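Local coordinates for protein serine repeat antigen 5 (Plasmodium falciparum, PDB 6X42) that is a papain-family protease homologue of the malaria parasite, a pseudo-zymogen that probably lacks the usual activity of the family, at residues Thr74-Tyr80 and Leu112-Tyr118; Met172-Val176 and Asp259-Pro263. One frame throughout, in Å; residues are numbered along the deposited sequence. Where two conformers were deposited one is given.

Both contacts lie within the papain-family part of the chain, on opposite sides of its centre, with about 34 Å between their centres and no shared element. Interaction 1 is largely buried in the helical part of the fold: it joins the run into helix 78-83 to the loop that follows helix 99-109, using backbone bonds, a serine cap, two waters and aromatic faces. Interaction 2 is smaller and only partly buried. There the first turn of helix 172-186 meets the loop leaving strand 255-259 through side chains alone, an apolar inner part built on V176 and M260 giving way to a tyrosine-aspartate bond, made in one conformer of the aspartate, on the exposed side.

Interaction 1 of 2, residues Thr74-Tyr80 and Leu112-Tyr118; sequences TKISALY and LPAESNY
The backbones of I76 and A114 come together in a single bridge between two crossing runs of chain, flanked by two nearly straight bonds: E115 N to K75 O (2.8 Å, 170°) and S77 N to P113 O (2.8 Å, 164°). The serine hydroxyl then works both ways. With OG anti to the backbone N (chi1 170°), S77 donates from OG to Y118 O at 2.8 Å, in the carbonyl plane on a lone pair, and accepts from Y80 N at 3.0 Å. Water 2 accepts from L79 N and donates to Y118 O and E115 OE1; water 1 accepts from A78 N and probably donates to OE1 too, while OE2 is bound by Y120 N. Two rings supply the apolar part. P113 CG sits over one face of Y80, 3.6 Å from the ring centroid, and L79 CD2 likewise over Y118, 3.7 Å from its centroid. The Y118 edge turns to S77 OG and Y80 N, and its hydroxyl bonds E127 and N83. Behind the bridge, I76 and A78 pack on helix 53-68, the central helix of the papain fold's helical domain. S77 is thus a classic serine N-cap, here opening helix 78-83 and tying it to the neighbouring loop.

Interaction 2 of 2, residues Met172-Val176 and Asp259-Pro263; sequences MDAFV and DMYGP
M172, at the start of helix 172-186, sets its CB against the Y261 ring, 3.6 Å from CE1, in an oblique approach. One residue on, D173 meets the hydroxyl of the same ring: Y261 OH donates to D173 OD1 at 2.6 Å, meeting the oxygen nearly along its C-O bond, with carboxylate and ring planes 83° apart. D173 was modelled in two conformers; in the other this bond is doubtful. The ring reaches the helix from a loop of the papain fold's beta domain, just past strand 255-259, where D259 shapes the chain as an Asx turn. D259 OD1 accepts from both Y261 N (3.0 Å) and G262 N (2.9 Å), which fixes the backbone on which the tyrosine stands; its partner OD2 bonds the hydroxyl of Y229, a residue of the triiodobenzene ligand pocket. A full turn after M172, V176 points at the loop and splits its branches. CG1, anti to the backbone N (chi1 167°), meets M260 SD at 3.7 Å, and CG2 lies 3.9 Å from Y261 CZ. With chi2 near anti (-173°), M260 SD reaches V176, and W240 of strand 236-243 touches both residues.

Interaction 1 of 2, residues Thr74-Tyr80 and Leu112-Tyr118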
loop_
_atom_site.group_PDB
_atom_site.type_symbol
_atom_site.label_atom_id
_atom_site.label_comp_id
_atom_site.label_asym_id
_atom_site.label_seq_id
_atom_site.Cartn_x
_atom_site.Cartn_y
_atom_site.Cartn_z
ATOM N N THR A 74 -1.001 -15.414 -1.542
ATOM C CA THR A 74 -0.928 -15.834 -0.146
ATOM C C THR A 74 -0.662 -14.621 0.728
ATOM O O THR A 74 0.274 -13.865 0.475
ATOM C CB THR A 74 0.214 -16.839 0.035
ATOM O OG1 THR A 74 0.105 -17.881 -0.930
ATOM C CG2 THR A 74 0.172 -17.421 1.427
ATOM N N LYS A 75 -1.473 -14.445 1.757
ATOM C CA LYS A 75 -1.331 -13.281 2.618
ATOM C C LYS A 75 -0.160 -13.418 3.578
ATOM O O LYS A 75 0.053 -14.473 4.184
ATOM C CB LYS A 75 -2.602 -13.057 3.430
ATOM C CG LYS A 75 -3.797 -12.712 2.588
ATOM C CD LYS A 75 -3.561 -11.479 1.750
ATOM C CE LYS A 75 -4.849 -10.919 1.186
ATOM N NZ LYS A 75 -5.822 -10.585 2.245
ATOM N N ILE A 76 0.554 -12.298 3.770
ATOM C CA ILE A 76 1.595 -12.166 4.790
ATOM C C ILE A 76 0.959 -11.941 6.160
ATOM O O ILE A 76 -0.054 -11.255 6.276
ATOM C CB ILE A 76 2.515 -10.989 4.412
ATOM C CG1 ILE A 76 3.285 -11.306 3.125
ATOM C CG2 ILE A 76 3.464 -10.622 5.552
ATOM C CD1 ILE A 76 3.936 -10.101 2.430
ATOM N N SER A 77 1.570 -12.494 7.217
ATOM C CA SER A 77 1.089 -12.261 8.577
ATOM C C SER A 77 1.443 -10.846 9.019
ATOM O O SER A 77 2.586 -10.563 9.383
ATOM C CB SER A 77 1.733 -13.286 9.508
ATOM O OG SER A 77 1.488 -12.968 10.869
ATOM N N ALA A 78 0.452 -9.954 9.059
ATOM C CA ALA A 78 0.686 -8.629 9.619
ATOM C C ALA A 78 1.075 -8.724 11.088
ATOM O O ALA A 78 1.852 -7.907 11.590
ATOM C CB ALA A 78 -0.566 -7.766 9.496
ATOM N N LEU A 79 0.498 -9.689 11.809
ATOM C CA LEU A 79 0.748 -9.790 13.248
ATOM C C LEU A 79 2.203 -10.140 13.544
ATOM O O LEU A 79 2.784 -9.640 14.515
ATOM C CB LEU A 79 -0.207 -10.807 13.863
ATOM C CG LEU A 79 -0.313 -10.785 15.391
ATOM C CD1 LEU A 79 -0.893 -9.460 15.872
ATOM C CD2 LEU A 79 -1.159 -11.964 15.889
ATOM N N TYR A 80 2.823 -10.972 12.702
ATOM C CA TYR A 80 4.235 -11.279 12.898
ATOM C C TYR A 80 5.083 -10.020 12.790
ATOM O O TYR A 80 5.979 -9.782 13.610
ATOM C CB TYR A 80 4.699 -12.331 11.892
ATOM C CG TYR A 80 6.067 -12.893 12.221
ATOM C CD1 TYR A 80 6.217 -13.943 13.108
ATOM C CD2 TYR A 80 7.214 -12.334 11.676
ATOM C CE1 TYR A 80 7.473 -14.442 13.430
ATOM C CE2 TYR A 80 8.470 -12.831 11.985
ATOM C CZ TYR A 80 8.597 -13.876 12.869
ATOM O OH TYR A 80 9.851 -14.372 13.194
ATOM N N LEU A 112 8.918 -14.006 6.627
ATOM C CA LEU A 112 7.559 -13.472 6.617
ATOM C C LEU A 112 6.643 -14.675 6.631
ATOM O O LEU A 112 6.452 -15.326 5.587
ATOM C CB LEU A 112 7.279 -12.610 5.390
ATOM C CG LEU A 112 8.004 -11.274 5.395
ATOM C CD1 LEU A 112 7.783 -10.618 4.048
ATOM C CD2 LEU A 112 7.538 -10.396 6.559
ATOM N N PRO A 113 6.068 -15.019 7.773
ATOM C CA PRO A 113 5.084 -16.094 7.798
ATOM C C PRO A 113 3.825 -15.698 7.047
ATOM O O PRO A 113 3.507 -14.523 6.841
ATOM C CB PRO A 113 4.777 -16.273 9.290
ATOM C CG PRO A 113 5.888 -15.593 10.026
ATOM C CD PRO A 113 6.332 -14.482 9.119
ATOM N N ALA A 114 3.083 -16.722 6.680
ATOM C CA ALA A 114 1.767 -16.531 6.116
ATOM C C ALA A 114 0.756 -16.211 7.213
ATOM O O ALA A 114 0.885 -16.654 8.365
ATOM C CB ALA A 114 1.346 -17.799 5.374
ATOM N N GLU A 115 -0.256 -15.424 6.828
ATOM C CA GLU A 115 -1.388 -15.140 7.702
ATOM C C GLU A 115 -1.940 -16.407 8.338
ATOM O O GLU A 115 -2.285 -16.412 9.521
ATOM C CB GLU A 115 -2.478 -14.450 6.874
ATOM C CG GLU A 115 -3.795 -14.213 7.580
ATOM C CD GLU A 115 -3.716 -13.151 8.626
ATOM O OE1 GLU A 115 -2.644 -12.566 8.790
ATOM O OE2 GLU A 115 -4.738 -12.879 9.278
ATOM N N SER A 116 -2.080 -17.473 7.556
ATOM C CA SER A 116 -2.640 -18.711 8.087
ATOM C C SER A 116 -1.846 -19.225 9.283
ATOM O O SER A 116 -2.417 -19.824 10.203
ATOM C CB SER A 116 -2.684 -19.761 6.977
ATOM O OG SER A 116 -3.598 -19.366 5.967
ATOM N N ASN A 117 -0.535 -18.994 9.299
ATOM C CA ASN A 117 0.313 -19.492 10.371
ATOM C C ASN A 117 0.211 -18.667 11.644
ATOM O O ASN A 117 0.432 -19.190 12.737
ATOM C CB ASN A 117 1.773 -19.466 9.910
ATOM C CG ASN A 117 2.032 -20.324 8.688
ATOM O OD1 ASN A 117 2.833 -19.949 7.830
ATOM N ND2 ASN A 117 1.385 -21.488 8.609
ATOM N N TYR A 118 -0.102 -17.381 11.528
ATOM C CA TYR A 118 -0.129 -16.480 12.686
ATOM C C TYR A 118 -1.131 -15.381 12.355
ATOM O O TYR A 118 -0.768 -14.271 11.932
ATOM C CB TYR A 118 1.274 -15.951 13.006
ATOM C CG TYR A 118 1.412 -15.160 14.290
ATOM C CD1 TYR A 118 0.988 -15.674 15.516
ATOM C CD2 TYR A 118 1.998 -13.910 14.285
ATOM C CE1 TYR A 118 1.114 -14.946 16.686
ATOM C CE2 TYR A 118 2.150 -13.187 15.447
ATOM C CZ TYR A 118 1.701 -13.699 16.643
ATOM O OH TYR A 118 1.845 -12.932 17.774
HETATM O O HOH W 1 -2.521 -9.999 8.140
HETATM O O HOH W 2 -1.467 -11.692 11.034
#

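Interaction 2 of 2, residues Met172-Val176 and Asp259-Pro263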
loop_
_atom_site.group_PDB
_atom_site.type_symbol
_atom_site.label_atom_id
_atom_site.label_comp_id
_atom_site.label_asym_id
_atom_site.label_seq_id
_atom_site.Cartn_x
_atom_site.Cartn_y
_atom_site.Cartn_z
ATOM N N MET A 172 2.654 17.896 -11.301
ATOM C CA MET A 172 1.836 16.759 -10.870
ATOM C C MET A 172 1.659 15.712 -11.960
ATOM O O MET A 172 1.402 14.547 -11.638
ATOM C CB MET A 172 0.492 17.209 -10.296
ATOM C CG MET A 172 0.653 17.835 -8.915
ATOM S SD MET A 172 1.148 16.604 -7.646
ATOM C CE MET A 172 -0.291 15.572 -7.559
ATOM N N ASP A 173 1.791 16.092 -13.234
ATOM C CA ASP A 173 1.715 15.097 -14.297
ATOM C C ASP A 173 2.802 14.043 -14.138
ATOM O O ASP A 173 2.567 12.859 -14.398
ATOM C CB ASP A 173 1.835 15.772 -15.666
ATOM C CG ASP A 173 0.569 16.485 -16.085
ATOM O OD1 ASP A 173 -0.448 16.399 -15.368
ATOM O OD2 ASP A 173 0.594 17.143 -17.150
ATOM N N ALA A 174 3.998 14.455 -13.702
ATOM C CA ALA A 174 5.087 13.505 -13.500
ATOM C C ALA A 174 4.809 12.612 -12.297
ATOM O O ALA A 174 5.081 11.410 -12.345
ATOM C CB ALA A 174 6.411 14.254 -13.347
ATOM N N PHE A 175 4.242 13.176 -11.227
ATOM C CA PHE A 175 3.864 12.378 -10.057
ATOM C C PHE A 175 2.865 11.299 -10.450
ATOM O O PHE A 175 3.028 10.125 -10.099
ATOM C CB PHE A 175 3.278 13.340 -9.017
ATOM C CG PHE A 175 2.976 12.739 -7.663
ATOM C CD1 PHE A 175 3.978 12.416 -6.766
ATOM C CD2 PHE A 175 1.662 12.567 -7.252
ATOM C CE1 PHE A 175 3.689 11.918 -5.512
ATOM C CE2 PHE A 175 1.360 12.066 -5.993
ATOM C CZ PHE A 175 2.381 11.745 -5.114
ATOM N N VAL A 176 1.850 11.676 -11.230
ATOM C CA VAL A 176 0.852 10.728 -11.714
ATOM C C VAL A 176 1.500 9.638 -12.563
ATOM O O VAL A 176 1.218 8.440 -12.394
ATOM C CB VAL A 176 -0.248 11.484 -12.483
ATOM C CG1 VAL A 176 -1.130 10.520 -13.273
ATOM C CG2 VAL A 176 -1.075 12.327 -11.531
ATOM N N ASP A 259 -10.395 11.674 -6.825
ATOM C CA ASP A 259 -9.872 12.489 -7.919
ATOM C C ASP A 259 -8.375 12.713 -7.734
ATOM O O ASP A 259 -7.903 13.062 -6.648
ATOM C CB ASP A 259 -10.634 13.820 -7.936
ATOM C CG ASP A 259 -10.421 14.608 -9.216
ATOM O OD1 ASP A 259 -9.308 15.146 -9.362
ATOM O OD2 ASP A 259 -11.339 14.657 -10.069
ATOM N N MET A 260 -7.620 12.503 -8.813
ATOM C CA MET A 260 -6.170 12.562 -8.727
ATOM C C MET A 260 -5.653 13.959 -8.397
ATOM O O MET A 260 -4.597 14.114 -7.774
ATOM C CB MET A 260 -5.583 12.219 -10.083
ATOM C CG MET A 260 -5.534 10.766 -10.395
ATOM S SD MET A 260 -4.607 10.544 -11.946
ATOM C CE MET A 260 -5.061 8.821 -12.234
ATOM N N TYR A 261 -6.338 14.984 -8.864
ATOM C CA TYR A 261 -5.843 16.342 -8.693
ATOM C C TYR A 261 -6.605 17.095 -7.614
ATOM O O TYR A 261 -6.025 17.945 -6.937
ATOM C CB TYR A 261 -5.826 17.088 -10.044
ATOM C CG TYR A 261 -4.797 16.536 -11.054
ATOM C CD1 TYR A 261 -3.483 17.037 -11.125
ATOM C CD2 TYR A 261 -5.140 15.521 -11.927
ATOM C CE1 TYR A 261 -2.559 16.529 -12.056
ATOM C CE2 TYR A 261 -4.228 15.004 -12.844
ATOM C CZ TYR A 261 -2.945 15.514 -12.921
ATOM O OH TYR A 261 -2.042 14.993 -13.852
ATOM N N GLY A 262 -7.873 16.768 -7.401
ATOM C CA GLY A 262 -8.689 17.429 -6.419
ATOM C C GLY A 262 -9.077 18.838 -6.824
ATOM O O GLY A 262 -8.788 19.298 -7.938
ATOM N N PRO A 263 -9.750 19.551 -5.918
ATOM C CA PRO A 263 -10.146 20.930 -6.209
ATOM C C PRO A 263 -8.951 21.814 -6.523
ATOM O O PRO A 263 -7.856 21.645 -5.982
ATOM C CB PRO A 263 -10.840 21.382 -4.919
ATOM C CG PRO A 263 -11.255 20.140 -4.239
ATOM C CD PRO A 263 -10.281 19.084 -4.625
#